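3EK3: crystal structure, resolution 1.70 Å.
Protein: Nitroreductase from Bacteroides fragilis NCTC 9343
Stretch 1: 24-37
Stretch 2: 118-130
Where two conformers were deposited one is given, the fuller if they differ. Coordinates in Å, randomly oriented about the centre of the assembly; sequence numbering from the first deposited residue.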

# COMPACT_ATOMS: atom_id res chain seq x y z
N GLN A 24 -23.23 12.99 2.38
CA GLN A 24 -22.10 12.66 3.22
C GLN A 24 -22.25 11.25 3.75
O GLN A 24 -23.36 10.75 3.91
CB GLN A 24 -21.98 13.67 4.36
CG GLN A 24 -20.82 13.50 5.28
CD GLN A 24 -19.50 13.60 4.57
OE1 GLN A 24 -19.05 12.64 3.97
NE2 GLN A 24 -18.90 14.79 4.59
N ILE A 25 -21.12 10.59 3.97
CA ILE A 25 -21.14 9.25 4.51
C ILE A 25 -21.41 9.32 6.02
O ILE A 25 -21.16 10.32 6.65
CB ILE A 25 -19.82 8.46 4.22
CG1 ILE A 25 -18.62 9.06 4.95
CG2 ILE A 25 -19.53 8.34 2.71
CD1 ILE A 25 -17.41 8.12 4.90
N PRO A 26 -21.93 8.24 6.59
CA PRO A 26 -22.21 8.19 8.02
C PRO A 26 -20.96 8.19 8.89
O PRO A 26 -19.96 7.58 8.54
CB PRO A 26 -22.97 6.86 8.17
CG PRO A 26 -23.35 6.46 6.79
CD PRO A 26 -22.27 6.98 5.94
N ALA A 27 -21.06 8.83 10.05
CA ALA A 27 -19.94 8.93 10.98
C ALA A 27 -19.39 7.56 11.37
O ALA A 27 -18.17 7.42 11.50
CB ALA A 27 -20.38 9.67 12.22
N ASP A 28 -20.28 6.58 11.59
CA ASP A 28 -19.83 5.24 11.98
C ASP A 28 -19.00 4.57 10.87
O ASP A 28 -17.94 3.95 11.16
CB ASP A 28 -20.97 4.33 12.52
CG ASP A 28 -22.09 4.06 11.49
OD1 ASP A 28 -22.12 4.65 10.39
OD2 ASP A 28 -23.00 3.24 11.82
N ASP A 29 -19.43 4.74 9.62
CA ASP A 29 -18.66 4.22 8.47
C ASP A 29 -17.33 4.91 8.34
O ASP A 29 -16.32 4.26 8.11
CB ASP A 29 -19.45 4.38 7.17
CG ASP A 29 -20.66 3.45 7.10
OD1 ASP A 29 -20.74 2.49 7.89
OD2 ASP A 29 -21.54 3.68 6.25
N LEU A 30 -17.31 6.23 8.50
CA LEU A 30 -16.04 6.95 8.41
C LEU A 30 -15.12 6.41 9.48
O LEU A 30 -13.99 6.09 9.18
CB LEU A 30 -16.23 8.45 8.54
CG LEU A 30 -14.93 9.23 8.55
CD1 LEU A 30 -14.15 8.98 7.25
CD2 LEU A 30 -15.21 10.71 8.78
N ASN A 31 -15.60 6.26 10.72
CA ASN A 31 -14.73 5.74 11.79
C ASN A 31 -14.18 4.33 11.51
O ASN A 31 -13.01 4.05 11.75
CB ASN A 31 -15.45 5.73 13.13
CG ASN A 31 -15.65 7.12 13.70
OD1 ASN A 31 -14.81 8.01 13.51
ND2 ASN A 31 -16.74 7.30 14.44
N ALA A 32 -15.02 3.48 10.96
CA ALA A 32 -14.63 2.10 10.60
C ALA A 32 -13.57 2.11 9.52
O ALA A 32 -12.63 1.30 9.55
CB ALA A 32 -15.83 1.31 10.11
N ILE A 33 -13.73 3.00 8.54
CA ILE A 33 -12.76 3.13 7.44
C ILE A 33 -11.42 3.67 7.95
O ILE A 33 -10.36 3.15 7.61
CB ILE A 33 -13.33 4.06 6.34
CG1 ILE A 33 -14.48 3.38 5.60
CG2 ILE A 33 -12.26 4.47 5.35
CD1 ILE A 33 -15.34 4.35 4.74
N LEU A 34 -11.46 4.68 8.81
CA LEU A 34 -10.22 5.22 9.34
C LEU A 34 -9.51 4.22 10.24
O LEU A 34 -8.29 4.15 10.23
CB LEU A 34 -10.47 6.52 10.10
CG LEU A 34 -10.95 7.67 9.22
CD1 LEU A 34 -11.57 8.76 10.16
CD2 LEU A 34 -9.80 8.25 8.34
N GLU A 35 -10.28 3.47 11.01
CA GLU A 35 -9.71 2.46 11.88
C GLU A 35 -9.01 1.40 11.02
O GLU A 35 -7.97 0.88 11.38
CB GLU A 35 -10.80 1.81 12.73
CG GLU A 35 -10.29 0.66 13.64
CD GLU A 35 -11.40 0.04 14.45
OE1 GLU A 35 -12.45 -0.31 13.88
OE2 GLU A 35 -11.23 -0.12 15.66
N ALA A 36 -9.60 1.09 9.88
CA ALA A 36 -9.03 0.07 8.99
C ALA A 36 -7.65 0.54 8.51
O ALA A 36 -6.72 -0.26 8.53
CB ALA A 36 -9.96 -0.24 7.81
N GLY A 37 -7.53 1.82 8.12
CA GLY A 37 -6.24 2.42 7.80
C GLY A 37 -5.23 2.33 8.95
O GLY A 37 -4.06 1.99 8.74
N GLU A 118 -4.92 1.42 1.11
CA GLU A 118 -5.55 0.23 0.56
C GLU A 118 -6.56 -0.36 1.53
O GLU A 118 -7.65 -0.70 1.11
CB GLU A 118 -4.52 -0.79 0.09
CG GLU A 118 -5.03 -2.01 -0.68
CD GLU A 118 -5.77 -1.67 -1.97
OE1 GLU A 118 -5.65 -0.54 -2.42
OE2 GLU A 118 -6.51 -2.52 -2.54
N ASN A 119 -6.22 -0.44 2.81
CA ASN A 119 -7.21 -0.87 3.83
C ASN A 119 -8.50 -0.03 3.80
O ASN A 119 -9.60 -0.55 3.88
CB ASN A 119 -6.58 -0.83 5.24
CG ASN A 119 -5.73 -2.04 5.52
OD1 ASN A 119 -5.54 -2.90 4.64
ND2 ASN A 119 -5.21 -2.13 6.76
N MSE A 120 -8.33 1.28 3.73
CA MSE A 120 -9.45 2.22 3.71
C MSE A 120 -10.35 2.00 2.50
O MSE A 120 -11.58 1.94 2.65
CB MSE A 120 -8.91 3.65 3.72
CG MSE A 120 -8.35 4.05 5.04
SE MSE A 120 -8.07 6.01 5.07
CE MSE A 120 -6.85 6.07 6.58
N PHE A 121 -9.74 1.82 1.32
CA PHE A 121 -10.50 1.50 0.08
C PHE A 121 -11.35 0.25 0.27
O PHE A 121 -12.54 0.20 -0.08
CB PHE A 121 -9.60 1.23 -1.12
CG PHE A 121 -8.81 2.44 -1.63
CD1 PHE A 121 -9.26 3.77 -1.50
CD2 PHE A 121 -7.65 2.21 -2.36
CE1 PHE A 121 -8.49 4.84 -2.03
CE2 PHE A 121 -6.89 3.26 -2.91
CZ PHE A 121 -7.33 4.58 -2.74
N LEU A 122 -10.71 -0.78 0.81
CA LEU A 122 -11.37 -2.07 1.01
C LEU A 122 -12.46 -2.00 2.09
O LEU A 122 -13.57 -2.50 1.91
CB LEU A 122 -10.33 -3.14 1.31
CG LEU A 122 -9.35 -3.45 0.16
CD1 LEU A 122 -8.25 -4.46 0.59
CD2 LEU A 122 -10.07 -3.93 -1.11
N ALA A 123 -12.14 -1.32 3.18
CA ALA A 123 -13.13 -1.04 4.21
C ALA A 123 -14.33 -0.30 3.58
O ALA A 123 -15.48 -0.65 3.82
CB ALA A 123 -12.49 -0.21 5.31
N ALA A 124 -14.05 0.74 2.80
CA ALA A 124 -15.11 1.53 2.17
C ALA A 124 -15.94 0.66 1.25
O ALA A 124 -17.17 0.68 1.32
CB ALA A 124 -14.52 2.69 1.41
N THR A 125 -15.29 -0.14 0.41
CA THR A 125 -16.02 -1.00 -0.52
C THR A 125 -16.92 -1.94 0.26
O THR A 125 -18.07 -2.16 -0.12
CB THR A 125 -15.06 -1.79 -1.43
OG1 THR A 125 -14.29 -0.88 -2.21
CG2 THR A 125 -15.86 -2.69 -2.38
N SER A 126 -16.41 -2.50 1.36
CA SER A 126 -17.23 -3.46 2.15
C SER A 126 -18.46 -2.83 2.77
O SER A 126 -19.38 -3.55 3.14
CB SER A 126 -16.40 -4.12 3.25
OG SER A 126 -16.26 -3.24 4.35
N LEU A 127 -18.49 -1.50 2.84
CA LEU A 127 -19.60 -0.74 3.41
C LEU A 127 -20.48 -0.02 2.36
O LEU A 127 -21.34 0.80 2.71
CB LEU A 127 -19.02 0.27 4.39
CG LEU A 127 -18.34 -0.32 5.63
CD1 LEU A 127 -17.47 0.75 6.32
CD2 LEU A 127 -19.32 -0.91 6.60
N GLY A 128 -20.26 -0.34 1.09
CA GLY A 128 -20.95 0.32 -0.02
C GLY A 128 -20.58 1.76 -0.33
O GLY A 128 -21.32 2.46 -1.01
N ILE A 129 -19.40 2.14 0.15
CA ILE A 129 -18.87 3.49 0.01
C ILE A 129 -17.79 3.50 -1.08
O ILE A 129 -16.83 2.73 -1.02
CB ILE A 129 -18.31 3.96 1.37
CG1 ILE A 129 -19.47 4.29 2.30
CG2 ILE A 129 -17.34 5.15 1.19
CD1 ILE A 129 -19.08 4.45 3.77
N ALA A 130 -17.99 4.34 -2.09
CA ALA A 130 -17.04 4.50 -3.19
C ALA A 130 -15.82 5.24 -2.70
O ALA A 130 -15.89 6.02 -1.74
CB ALA A 130 -17.68 5.29 -4.37
O HOH W 1 -22.40 1.57 5.10

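The helices of the two stretches run roughly antiparallel, at 147°, and their axes approach to 7.5 Å. Small residues allow this closeness. Ala 36 CB lies 3.6 Å from Ala 123 CB. Gly 37 CA sits 3.8 Å from Met 120 CG, and a CB on Gly 37 would clash with Met 120 CE.

Ile 33 is the centre of the contact. Its CA-to-CB bond points sideways, but chi1 m and chi2 t bring the end of the chain nearer the other stretch. There Ile 33 CD1 meets Ala 124 CB at 3.8 Å and Ile 129 CD1 at 3.9 Å. Ile 33 CG2 packs on Met 120 CB at 3.8 Å. Met 120, a selenomethionine, is m, t, t; this extended chain carries Met 120 CE to 4.1 Å from Leu 34 CD2. Leu 127 and Ile 129 are both m, t and point toward the first stretch. Leu 127 CD1 lies 4.0 Å from Ile 33 CG1, and Ile 129 CD1 lies 3.4 Å from Asp 29 CB.

One direct hydrogen bond crosses the apolar contact: Asn 119 ND2 donates to Ala 36 O at 3.0 Å. At the other end, Asp 29 is m. A water donates to Asp 29 OD2 at 2.6 Å and to Leu 127 O at 2.7 Å, bridging the stretches.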